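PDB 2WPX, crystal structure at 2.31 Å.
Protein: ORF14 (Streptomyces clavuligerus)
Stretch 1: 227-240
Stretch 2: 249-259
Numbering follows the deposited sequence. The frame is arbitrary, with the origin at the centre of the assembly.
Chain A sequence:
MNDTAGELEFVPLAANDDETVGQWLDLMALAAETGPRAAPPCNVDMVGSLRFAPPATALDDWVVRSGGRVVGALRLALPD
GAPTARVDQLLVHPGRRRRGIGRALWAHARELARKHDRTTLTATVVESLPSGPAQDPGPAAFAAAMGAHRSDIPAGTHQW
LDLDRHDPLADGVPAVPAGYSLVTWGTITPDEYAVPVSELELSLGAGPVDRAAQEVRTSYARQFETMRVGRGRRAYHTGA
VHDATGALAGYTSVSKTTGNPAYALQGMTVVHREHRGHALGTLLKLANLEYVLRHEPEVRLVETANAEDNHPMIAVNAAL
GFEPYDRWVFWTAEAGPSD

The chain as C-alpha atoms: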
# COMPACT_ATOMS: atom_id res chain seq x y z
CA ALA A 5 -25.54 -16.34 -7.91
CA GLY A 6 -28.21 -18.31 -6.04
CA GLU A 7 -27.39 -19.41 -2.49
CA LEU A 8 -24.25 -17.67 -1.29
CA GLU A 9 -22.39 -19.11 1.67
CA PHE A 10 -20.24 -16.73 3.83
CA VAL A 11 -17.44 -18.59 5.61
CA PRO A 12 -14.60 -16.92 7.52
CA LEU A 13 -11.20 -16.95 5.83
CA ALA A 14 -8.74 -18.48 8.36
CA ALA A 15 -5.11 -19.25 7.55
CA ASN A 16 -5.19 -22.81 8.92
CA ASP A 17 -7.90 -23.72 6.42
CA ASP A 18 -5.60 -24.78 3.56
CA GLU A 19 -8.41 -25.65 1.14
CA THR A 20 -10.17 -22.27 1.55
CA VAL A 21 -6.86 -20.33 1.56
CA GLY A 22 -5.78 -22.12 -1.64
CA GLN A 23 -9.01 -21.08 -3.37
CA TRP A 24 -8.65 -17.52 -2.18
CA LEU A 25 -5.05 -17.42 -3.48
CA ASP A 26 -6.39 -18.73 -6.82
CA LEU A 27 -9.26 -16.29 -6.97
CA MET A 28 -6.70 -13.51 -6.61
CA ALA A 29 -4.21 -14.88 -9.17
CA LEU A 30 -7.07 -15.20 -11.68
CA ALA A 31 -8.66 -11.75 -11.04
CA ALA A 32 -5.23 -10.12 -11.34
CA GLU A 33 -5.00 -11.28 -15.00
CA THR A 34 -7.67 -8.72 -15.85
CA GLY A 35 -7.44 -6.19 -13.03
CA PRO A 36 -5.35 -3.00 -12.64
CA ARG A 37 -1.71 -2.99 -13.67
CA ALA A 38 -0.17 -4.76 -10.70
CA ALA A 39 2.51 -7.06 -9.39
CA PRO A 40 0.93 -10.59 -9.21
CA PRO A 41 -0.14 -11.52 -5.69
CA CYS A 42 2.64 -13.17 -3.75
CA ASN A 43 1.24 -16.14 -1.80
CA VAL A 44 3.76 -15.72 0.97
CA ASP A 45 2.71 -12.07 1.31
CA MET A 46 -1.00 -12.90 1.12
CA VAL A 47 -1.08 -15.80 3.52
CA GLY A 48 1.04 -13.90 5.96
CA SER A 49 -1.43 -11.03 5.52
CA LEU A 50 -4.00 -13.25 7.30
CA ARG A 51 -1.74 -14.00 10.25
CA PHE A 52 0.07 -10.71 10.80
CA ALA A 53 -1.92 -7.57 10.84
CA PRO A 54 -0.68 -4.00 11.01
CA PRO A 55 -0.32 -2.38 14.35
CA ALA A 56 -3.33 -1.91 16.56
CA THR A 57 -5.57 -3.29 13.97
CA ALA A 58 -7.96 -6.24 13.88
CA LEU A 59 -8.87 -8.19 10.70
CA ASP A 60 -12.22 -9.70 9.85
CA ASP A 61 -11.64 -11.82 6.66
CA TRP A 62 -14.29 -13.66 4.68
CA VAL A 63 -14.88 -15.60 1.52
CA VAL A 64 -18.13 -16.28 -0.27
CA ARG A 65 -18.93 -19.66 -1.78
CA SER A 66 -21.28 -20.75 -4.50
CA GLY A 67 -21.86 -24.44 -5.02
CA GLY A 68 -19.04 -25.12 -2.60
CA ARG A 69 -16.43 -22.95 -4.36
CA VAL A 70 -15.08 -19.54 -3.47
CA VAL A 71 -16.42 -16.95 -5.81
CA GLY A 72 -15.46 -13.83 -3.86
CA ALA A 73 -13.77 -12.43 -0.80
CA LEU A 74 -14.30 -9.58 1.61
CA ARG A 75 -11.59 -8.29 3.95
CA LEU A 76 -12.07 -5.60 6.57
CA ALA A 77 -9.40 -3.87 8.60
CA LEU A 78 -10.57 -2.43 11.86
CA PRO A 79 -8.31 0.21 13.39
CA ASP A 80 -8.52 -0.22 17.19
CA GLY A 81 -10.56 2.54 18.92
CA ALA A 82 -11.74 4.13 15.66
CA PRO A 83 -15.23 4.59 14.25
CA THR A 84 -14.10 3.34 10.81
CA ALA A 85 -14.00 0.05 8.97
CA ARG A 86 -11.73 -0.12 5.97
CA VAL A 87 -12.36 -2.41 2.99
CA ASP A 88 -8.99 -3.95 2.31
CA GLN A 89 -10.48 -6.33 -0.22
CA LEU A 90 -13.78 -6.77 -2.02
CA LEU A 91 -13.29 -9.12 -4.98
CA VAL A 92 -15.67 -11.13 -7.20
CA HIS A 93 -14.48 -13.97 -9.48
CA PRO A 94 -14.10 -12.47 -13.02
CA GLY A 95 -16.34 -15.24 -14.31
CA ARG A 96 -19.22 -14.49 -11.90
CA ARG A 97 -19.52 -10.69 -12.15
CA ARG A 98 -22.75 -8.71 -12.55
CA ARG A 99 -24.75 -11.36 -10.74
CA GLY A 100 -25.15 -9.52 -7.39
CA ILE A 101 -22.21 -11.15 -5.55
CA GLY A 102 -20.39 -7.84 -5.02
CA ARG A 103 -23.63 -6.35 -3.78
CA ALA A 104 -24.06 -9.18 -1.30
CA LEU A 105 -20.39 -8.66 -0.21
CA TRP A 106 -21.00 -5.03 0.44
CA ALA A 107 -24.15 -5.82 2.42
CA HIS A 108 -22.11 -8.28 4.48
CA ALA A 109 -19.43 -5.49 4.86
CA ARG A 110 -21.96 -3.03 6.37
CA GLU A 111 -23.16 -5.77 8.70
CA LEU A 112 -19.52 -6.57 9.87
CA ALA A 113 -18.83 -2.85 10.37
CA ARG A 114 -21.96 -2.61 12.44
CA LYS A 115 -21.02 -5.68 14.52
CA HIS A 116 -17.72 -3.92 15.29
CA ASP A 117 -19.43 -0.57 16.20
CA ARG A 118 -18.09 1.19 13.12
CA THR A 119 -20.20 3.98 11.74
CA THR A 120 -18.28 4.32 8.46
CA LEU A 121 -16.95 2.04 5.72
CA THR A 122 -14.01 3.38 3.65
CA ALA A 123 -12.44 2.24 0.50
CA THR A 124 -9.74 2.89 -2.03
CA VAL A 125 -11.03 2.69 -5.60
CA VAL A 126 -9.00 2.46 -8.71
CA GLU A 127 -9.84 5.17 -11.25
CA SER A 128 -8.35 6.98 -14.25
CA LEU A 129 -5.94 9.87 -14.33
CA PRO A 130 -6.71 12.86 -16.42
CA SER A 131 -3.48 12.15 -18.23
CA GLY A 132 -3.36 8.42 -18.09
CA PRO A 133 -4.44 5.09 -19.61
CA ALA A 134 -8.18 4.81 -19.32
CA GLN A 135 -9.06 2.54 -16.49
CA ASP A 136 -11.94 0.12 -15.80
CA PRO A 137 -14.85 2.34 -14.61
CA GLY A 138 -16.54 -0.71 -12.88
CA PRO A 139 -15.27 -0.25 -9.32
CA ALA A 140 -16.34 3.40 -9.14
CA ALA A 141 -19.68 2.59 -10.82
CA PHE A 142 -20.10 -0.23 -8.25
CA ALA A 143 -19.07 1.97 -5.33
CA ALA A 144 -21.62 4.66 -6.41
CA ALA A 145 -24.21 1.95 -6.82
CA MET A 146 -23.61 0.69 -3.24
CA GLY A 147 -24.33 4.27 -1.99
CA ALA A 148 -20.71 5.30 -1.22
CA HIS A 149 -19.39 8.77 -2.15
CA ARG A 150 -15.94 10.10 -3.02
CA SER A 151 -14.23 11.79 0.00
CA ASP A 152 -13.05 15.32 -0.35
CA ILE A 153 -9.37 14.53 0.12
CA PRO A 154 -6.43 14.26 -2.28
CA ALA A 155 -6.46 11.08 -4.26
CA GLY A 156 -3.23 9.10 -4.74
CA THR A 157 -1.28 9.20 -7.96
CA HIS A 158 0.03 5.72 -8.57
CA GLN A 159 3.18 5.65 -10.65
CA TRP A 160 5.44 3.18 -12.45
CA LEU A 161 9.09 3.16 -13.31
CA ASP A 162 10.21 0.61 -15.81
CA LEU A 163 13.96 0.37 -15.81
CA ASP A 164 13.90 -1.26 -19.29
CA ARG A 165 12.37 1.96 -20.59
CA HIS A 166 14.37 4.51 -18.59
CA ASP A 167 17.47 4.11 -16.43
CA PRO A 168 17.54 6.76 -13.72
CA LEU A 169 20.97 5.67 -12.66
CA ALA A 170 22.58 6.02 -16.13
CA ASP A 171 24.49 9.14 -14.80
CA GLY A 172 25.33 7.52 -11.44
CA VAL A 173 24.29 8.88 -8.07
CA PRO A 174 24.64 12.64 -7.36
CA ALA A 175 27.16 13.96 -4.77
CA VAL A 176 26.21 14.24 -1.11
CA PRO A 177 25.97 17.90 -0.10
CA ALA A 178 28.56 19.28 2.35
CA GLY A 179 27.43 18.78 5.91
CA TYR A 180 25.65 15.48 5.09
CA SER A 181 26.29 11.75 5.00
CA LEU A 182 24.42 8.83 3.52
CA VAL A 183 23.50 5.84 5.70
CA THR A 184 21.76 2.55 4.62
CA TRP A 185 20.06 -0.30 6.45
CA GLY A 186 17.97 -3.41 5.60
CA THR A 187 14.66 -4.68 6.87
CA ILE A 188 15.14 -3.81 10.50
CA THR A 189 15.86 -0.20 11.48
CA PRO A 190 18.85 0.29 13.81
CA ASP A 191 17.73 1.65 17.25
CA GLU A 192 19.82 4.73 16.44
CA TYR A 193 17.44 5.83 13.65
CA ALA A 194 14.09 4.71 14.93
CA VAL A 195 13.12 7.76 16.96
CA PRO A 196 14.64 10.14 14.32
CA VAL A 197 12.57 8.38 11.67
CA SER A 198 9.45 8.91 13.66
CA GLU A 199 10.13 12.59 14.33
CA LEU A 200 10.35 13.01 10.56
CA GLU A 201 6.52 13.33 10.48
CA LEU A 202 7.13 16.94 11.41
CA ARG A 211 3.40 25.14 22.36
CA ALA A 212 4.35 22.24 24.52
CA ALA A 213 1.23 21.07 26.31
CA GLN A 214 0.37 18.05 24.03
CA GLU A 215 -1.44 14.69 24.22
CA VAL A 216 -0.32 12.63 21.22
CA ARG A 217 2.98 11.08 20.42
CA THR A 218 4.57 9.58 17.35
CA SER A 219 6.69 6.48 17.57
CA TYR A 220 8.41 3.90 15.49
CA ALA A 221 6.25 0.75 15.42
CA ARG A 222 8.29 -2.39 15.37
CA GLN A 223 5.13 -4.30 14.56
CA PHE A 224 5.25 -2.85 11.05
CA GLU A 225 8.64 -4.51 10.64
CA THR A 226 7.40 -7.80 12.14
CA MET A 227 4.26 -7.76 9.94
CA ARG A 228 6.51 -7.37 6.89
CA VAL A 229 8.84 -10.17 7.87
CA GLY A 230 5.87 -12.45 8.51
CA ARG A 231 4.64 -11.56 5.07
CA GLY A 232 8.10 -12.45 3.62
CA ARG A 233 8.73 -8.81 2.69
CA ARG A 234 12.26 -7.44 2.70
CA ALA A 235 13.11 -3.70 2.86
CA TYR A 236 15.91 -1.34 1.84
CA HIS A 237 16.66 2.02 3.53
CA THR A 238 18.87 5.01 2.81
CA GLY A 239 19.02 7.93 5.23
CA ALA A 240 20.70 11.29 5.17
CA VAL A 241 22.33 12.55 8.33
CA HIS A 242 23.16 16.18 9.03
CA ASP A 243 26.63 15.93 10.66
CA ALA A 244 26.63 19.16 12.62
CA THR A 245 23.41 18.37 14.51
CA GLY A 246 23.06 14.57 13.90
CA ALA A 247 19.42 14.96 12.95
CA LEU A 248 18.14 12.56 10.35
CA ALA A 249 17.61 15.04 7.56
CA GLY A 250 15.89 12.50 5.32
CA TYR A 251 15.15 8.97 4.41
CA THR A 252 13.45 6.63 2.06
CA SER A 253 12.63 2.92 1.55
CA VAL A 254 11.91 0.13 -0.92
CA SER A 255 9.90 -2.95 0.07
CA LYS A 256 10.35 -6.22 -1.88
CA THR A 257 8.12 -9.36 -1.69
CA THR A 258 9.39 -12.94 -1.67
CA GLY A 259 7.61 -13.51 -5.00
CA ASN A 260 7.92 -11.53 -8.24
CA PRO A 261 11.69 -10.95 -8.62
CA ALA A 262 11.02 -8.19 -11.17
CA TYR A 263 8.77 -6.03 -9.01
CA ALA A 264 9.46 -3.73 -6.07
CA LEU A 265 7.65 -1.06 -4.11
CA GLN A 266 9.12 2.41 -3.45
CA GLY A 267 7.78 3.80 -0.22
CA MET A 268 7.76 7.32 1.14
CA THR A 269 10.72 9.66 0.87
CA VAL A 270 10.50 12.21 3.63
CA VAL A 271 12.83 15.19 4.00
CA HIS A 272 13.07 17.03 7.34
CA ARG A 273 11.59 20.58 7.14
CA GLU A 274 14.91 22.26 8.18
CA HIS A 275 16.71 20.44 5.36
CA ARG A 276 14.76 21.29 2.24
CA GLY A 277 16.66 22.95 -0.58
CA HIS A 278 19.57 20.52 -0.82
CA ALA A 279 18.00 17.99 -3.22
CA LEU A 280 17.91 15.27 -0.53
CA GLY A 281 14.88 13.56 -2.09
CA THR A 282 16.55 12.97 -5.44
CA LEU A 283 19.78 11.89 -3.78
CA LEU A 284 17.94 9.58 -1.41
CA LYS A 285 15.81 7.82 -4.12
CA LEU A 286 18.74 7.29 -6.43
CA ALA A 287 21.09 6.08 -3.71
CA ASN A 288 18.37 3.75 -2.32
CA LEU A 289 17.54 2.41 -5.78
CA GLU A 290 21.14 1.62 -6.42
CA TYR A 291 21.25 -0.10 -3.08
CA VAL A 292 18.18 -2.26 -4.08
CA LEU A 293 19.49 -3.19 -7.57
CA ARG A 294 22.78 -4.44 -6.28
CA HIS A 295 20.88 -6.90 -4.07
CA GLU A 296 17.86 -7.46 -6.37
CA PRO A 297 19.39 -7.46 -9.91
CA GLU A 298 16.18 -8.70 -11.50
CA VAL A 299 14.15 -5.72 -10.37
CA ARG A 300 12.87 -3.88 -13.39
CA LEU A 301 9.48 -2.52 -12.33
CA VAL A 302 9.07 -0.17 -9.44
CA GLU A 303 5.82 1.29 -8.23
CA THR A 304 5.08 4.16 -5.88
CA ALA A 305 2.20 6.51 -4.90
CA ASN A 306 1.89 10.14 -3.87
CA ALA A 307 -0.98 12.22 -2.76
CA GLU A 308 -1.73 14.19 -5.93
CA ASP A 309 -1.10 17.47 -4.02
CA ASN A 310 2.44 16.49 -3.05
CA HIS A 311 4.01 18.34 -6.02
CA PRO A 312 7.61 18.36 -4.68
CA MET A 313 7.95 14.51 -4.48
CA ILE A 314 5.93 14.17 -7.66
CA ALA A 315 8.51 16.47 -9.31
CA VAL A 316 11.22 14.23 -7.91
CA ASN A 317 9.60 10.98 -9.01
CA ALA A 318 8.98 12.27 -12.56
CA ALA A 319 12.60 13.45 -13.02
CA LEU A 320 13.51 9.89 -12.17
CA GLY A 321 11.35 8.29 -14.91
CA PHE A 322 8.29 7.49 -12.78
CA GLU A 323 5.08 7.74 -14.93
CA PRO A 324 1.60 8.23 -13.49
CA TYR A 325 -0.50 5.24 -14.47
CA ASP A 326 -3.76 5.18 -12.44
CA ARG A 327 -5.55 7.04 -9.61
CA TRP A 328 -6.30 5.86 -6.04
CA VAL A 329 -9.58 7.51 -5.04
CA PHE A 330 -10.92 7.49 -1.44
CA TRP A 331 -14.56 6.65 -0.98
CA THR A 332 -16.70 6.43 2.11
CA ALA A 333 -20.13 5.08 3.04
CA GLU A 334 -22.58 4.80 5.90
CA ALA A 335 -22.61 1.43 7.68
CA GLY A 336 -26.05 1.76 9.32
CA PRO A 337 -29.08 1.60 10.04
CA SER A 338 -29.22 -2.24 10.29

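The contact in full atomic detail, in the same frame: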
# COMPACT_ATOMS: atom_id res chain seq x y z
N MET A 227 5.32 -7.43 10.89
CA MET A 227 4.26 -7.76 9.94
C MET A 227 4.84 -8.07 8.54
O MET A 227 4.48 -9.07 7.93
CB MET A 227 3.21 -6.64 9.88
CG MET A 227 2.24 -6.75 8.73
SD MET A 227 1.38 -5.22 8.39
CE MET A 227 2.76 -4.28 7.70
N ARG A 228 5.76 -7.22 8.11
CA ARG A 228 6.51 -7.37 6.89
C ARG A 228 7.28 -8.68 6.80
O ARG A 228 7.24 -9.37 5.81
CB ARG A 228 7.52 -6.23 6.78
CG ARG A 228 7.21 -5.27 5.71
CD ARG A 228 6.89 -3.92 6.24
NE ARG A 228 6.66 -2.92 5.18
CZ ARG A 228 6.00 -1.79 5.36
NH1 ARG A 228 5.48 -1.50 6.56
NH2 ARG A 228 5.84 -0.93 4.34
N VAL A 229 8.01 -8.99 7.85
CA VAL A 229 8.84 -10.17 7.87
C VAL A 229 7.95 -11.37 7.80
O VAL A 229 8.26 -12.29 7.06
CB VAL A 229 9.76 -10.26 9.15
CG1 VAL A 229 10.50 -11.56 9.16
CG2 VAL A 229 10.78 -9.10 9.18
N GLY A 230 6.83 -11.34 8.54
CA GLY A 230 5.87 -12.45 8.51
C GLY A 230 5.25 -12.61 7.13
O GLY A 230 4.88 -13.71 6.70
N ARG A 231 5.13 -11.51 6.42
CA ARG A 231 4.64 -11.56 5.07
C ARG A 231 5.78 -11.84 4.05
O ARG A 231 5.53 -11.88 2.88
CB ARG A 231 3.85 -10.28 4.76
CG ARG A 231 2.49 -10.35 5.50
CD ARG A 231 1.73 -9.02 5.53
NE ARG A 231 1.51 -8.53 4.20
CZ ARG A 231 0.71 -7.49 3.92
NH1 ARG A 231 0.03 -6.91 4.91
NH2 ARG A 231 0.58 -7.08 2.67
N GLY A 232 6.98 -12.11 4.51
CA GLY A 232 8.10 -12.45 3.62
C GLY A 232 8.63 -11.24 2.85
O GLY A 232 9.31 -11.41 1.83
N ARG A 233 8.27 -10.04 3.31
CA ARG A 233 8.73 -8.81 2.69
C ARG A 233 10.07 -8.38 3.28
O ARG A 233 10.27 -8.41 4.50
CB ARG A 233 7.71 -7.68 2.92
CG ARG A 233 6.51 -7.80 2.02
CD ARG A 233 5.46 -6.82 2.35
NE ARG A 233 4.36 -6.90 1.39
CZ ARG A 233 4.33 -6.16 0.29
NH1 ARG A 233 5.33 -5.32 0.03
NH2 ARG A 233 3.32 -6.26 -0.55
N ARG A 234 10.94 -7.92 2.39
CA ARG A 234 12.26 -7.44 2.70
C ARG A 234 12.27 -5.92 2.42
O ARG A 234 11.60 -5.46 1.50
CB ARG A 234 13.13 -8.04 1.60
CG ARG A 234 14.39 -8.53 1.96
CD ARG A 234 14.64 -9.81 1.16
NE ARG A 234 14.73 -9.81 -0.31
CZ ARG A 234 14.07 -10.68 -1.10
NH1 ARG A 234 13.19 -11.55 -0.59
NH2 ARG A 234 14.26 -10.71 -2.41
N ALA A 235 13.11 -5.15 3.12
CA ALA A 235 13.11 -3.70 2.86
C ALA A 235 14.51 -3.12 2.73
O ALA A 235 15.49 -3.73 3.17
CB ALA A 235 12.28 -2.96 3.92
N TYR A 236 14.61 -1.96 2.08
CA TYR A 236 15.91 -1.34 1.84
C TYR A 236 15.82 0.15 2.18
O TYR A 236 14.91 0.86 1.68
CB TYR A 236 16.37 -1.53 0.38
CG TYR A 236 16.66 -2.94 -0.01
CD1 TYR A 236 15.62 -3.82 -0.41
CD2 TYR A 236 17.96 -3.43 0.01
CE1 TYR A 236 15.88 -5.12 -0.78
CE2 TYR A 236 18.22 -4.75 -0.36
CZ TYR A 236 17.17 -5.57 -0.73
OH TYR A 236 17.42 -6.83 -1.10
N HIS A 237 16.72 0.63 3.04
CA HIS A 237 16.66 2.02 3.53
C HIS A 237 17.95 2.80 3.28
O HIS A 237 19.03 2.26 3.43
CB HIS A 237 16.37 2.06 5.02
CG HIS A 237 15.11 1.36 5.40
ND1 HIS A 237 15.07 -0.01 5.63
CD2 HIS A 237 13.85 1.81 5.58
CE1 HIS A 237 13.83 -0.35 5.95
NE2 HIS A 237 13.08 0.73 5.94
N THR A 238 17.80 4.04 2.84
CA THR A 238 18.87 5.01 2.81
C THR A 238 18.42 6.24 3.59
O THR A 238 17.28 6.68 3.49
CB THR A 238 19.18 5.43 1.38
OG1 THR A 238 19.58 4.27 0.64
CG2 THR A 238 20.32 6.51 1.37
N GLY A 239 19.30 6.75 4.42
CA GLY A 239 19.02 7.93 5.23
C GLY A 239 20.09 9.00 5.06
O GLY A 239 21.23 8.72 4.69
N ALA A 240 19.71 10.25 5.27
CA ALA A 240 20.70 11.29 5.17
C ALA A 240 20.86 11.90 6.54
O ALA A 240 19.87 12.29 7.16
CB ALA A 240 20.28 12.34 4.18
N ALA A 249 18.09 13.99 8.43
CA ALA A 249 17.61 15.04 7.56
C ALA A 249 16.64 14.45 6.52
O ALA A 249 15.82 15.17 5.91
CB ALA A 249 18.82 15.72 6.90
N GLY A 250 16.72 13.14 6.32
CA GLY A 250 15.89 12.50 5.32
C GLY A 250 16.04 11.00 5.28
O GLY A 250 17.06 10.42 5.73
N TYR A 251 15.02 10.36 4.72
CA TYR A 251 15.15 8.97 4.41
C TYR A 251 14.08 8.44 3.48
O TYR A 251 13.12 9.12 3.14
CB TYR A 251 15.23 8.19 5.70
CG TYR A 251 13.97 7.52 6.06
CD1 TYR A 251 12.82 8.23 6.23
CD2 TYR A 251 13.95 6.16 6.25
CE1 TYR A 251 11.64 7.58 6.55
CE2 TYR A 251 12.81 5.52 6.59
CZ TYR A 251 11.66 6.22 6.72
OH TYR A 251 10.52 5.54 7.06
N THR A 252 14.24 7.20 3.09
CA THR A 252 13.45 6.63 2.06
C THR A 252 13.55 5.11 2.14
O THR A 252 14.46 4.59 2.77
CB THR A 252 13.93 7.14 0.67
OG1 THR A 252 13.02 6.70 -0.34
CG2 THR A 252 15.30 6.60 0.34
N SER A 253 12.62 4.39 1.52
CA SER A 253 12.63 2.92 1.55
C SER A 253 12.01 2.28 0.31
O SER A 253 11.09 2.84 -0.30
CB SER A 253 11.81 2.43 2.75
OG SER A 253 10.55 3.04 2.68
N VAL A 254 12.53 1.09 -0.03
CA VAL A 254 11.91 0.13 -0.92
C VAL A 254 11.54 -1.18 -0.13
O VAL A 254 12.26 -1.65 0.80
CB VAL A 254 12.81 -0.18 -2.16
CG1 VAL A 254 12.19 -1.25 -3.03
CG2 VAL A 254 13.00 1.08 -3.02
N SER A 255 10.42 -1.76 -0.53
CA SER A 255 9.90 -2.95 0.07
C SER A 255 9.90 -3.97 -1.08
O SER A 255 9.59 -3.64 -2.22
CB SER A 255 8.47 -2.62 0.56
OG SER A 255 7.82 -3.75 1.04
N LYS A 256 10.26 -5.21 -0.80
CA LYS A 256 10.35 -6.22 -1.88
C LYS A 256 9.72 -7.49 -1.34
O LYS A 256 10.10 -7.92 -0.27
CB LYS A 256 11.82 -6.49 -2.19
CG LYS A 256 12.08 -7.73 -3.04
CD LYS A 256 12.09 -7.27 -4.52
CE LYS A 256 11.60 -8.38 -5.50
NZ LYS A 256 10.23 -8.92 -5.11
N THR A 257 8.75 -8.07 -2.06
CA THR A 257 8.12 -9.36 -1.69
C THR A 257 9.01 -10.59 -2.00
O THR A 257 9.98 -10.52 -2.77
CB THR A 257 6.69 -9.54 -2.27
OG1 THR A 257 6.75 -9.43 -3.69
CG2 THR A 257 5.72 -8.49 -1.79
N THR A 258 8.72 -11.71 -1.34
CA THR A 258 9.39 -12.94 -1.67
C THR A 258 9.18 -13.25 -3.15
O THR A 258 10.11 -13.51 -3.88
CB THR A 258 8.93 -14.13 -0.77
OG1 THR A 258 9.35 -13.91 0.57
CG2 THR A 258 9.57 -15.47 -1.22
N GLY A 259 7.94 -13.19 -3.60
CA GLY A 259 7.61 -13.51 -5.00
C GLY A 259 7.87 -12.31 -5.92
O GLY A 259 8.04 -11.17 -5.45
O HOH W 1 6.42 -11.69 0.37

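Strands 234-240 and 249-256 run antiparallel, their N-to-C directions 171° apart and their axes approaching to 4.4 Å. The register alternates regularly: CA atoms of the hydrogen-bonded pair Tyr-236 and Val-254 lie 5.1 Å apart, whereas those of the non-hydrogen-bonded pair Ala-235 and Ser-255 close to 4.3 Å. Arg-234 N donates to Lys-256 O at 2.8 Å with an N-H...O angle of 178°, and Lys-256 N returns a bond to Arg-234 O at 2.7 Å. Tyr-236 N to Val-254 O (2.7 Å) and Val-254 N to Tyr-236 O (2.9 Å) repeat the pattern. It loosens at the next pair, where Thr-238 N to Thr-252 O (3.4 Å) and Thr-252 N to Thr-238 O (3.1 Å) are both weak. Ala-240 N then bonds Gly-250 O at 2.7 Å, while Ala-240 O accepts from Ala-249 N at 2.8 Å and only weakly from Gly-250 N at 3.4 Å.

Before the first strand, helix 227-230 ends in a Schellman motif, with Gly-232 N to Val-229 O at 2.9 Å and Arg-233 N to Arg-228 O at 2.8 Å. Gly-232 has phi 74°, which favours glycine, and an ideal CB there would sit 2.7 Å from Thr-258 OG1, a clash. That hydroxyl instead donates to Gly-232 O at 2.8 Å. Water 1 adds a bridge, donating to Arg-231 O (2.7 Å) and accepting from Thr-258 N (2.9 Å).

Among the side chains, Arg-233 NH1 donates to Ser-255 OG at 3.1 Å, near the guanidinium plane, while Thr-257 CG2 packs over one face, 3.4 Å from Arg-233 CZ. Arg-234 likewise lays a guanidinium face over aliphatic carbon, its NH2 3.7 Å from Lys-256 CG. His-237 and Tyr-251 meet edge to edge, CD2 to CE2, at 4.0 Å.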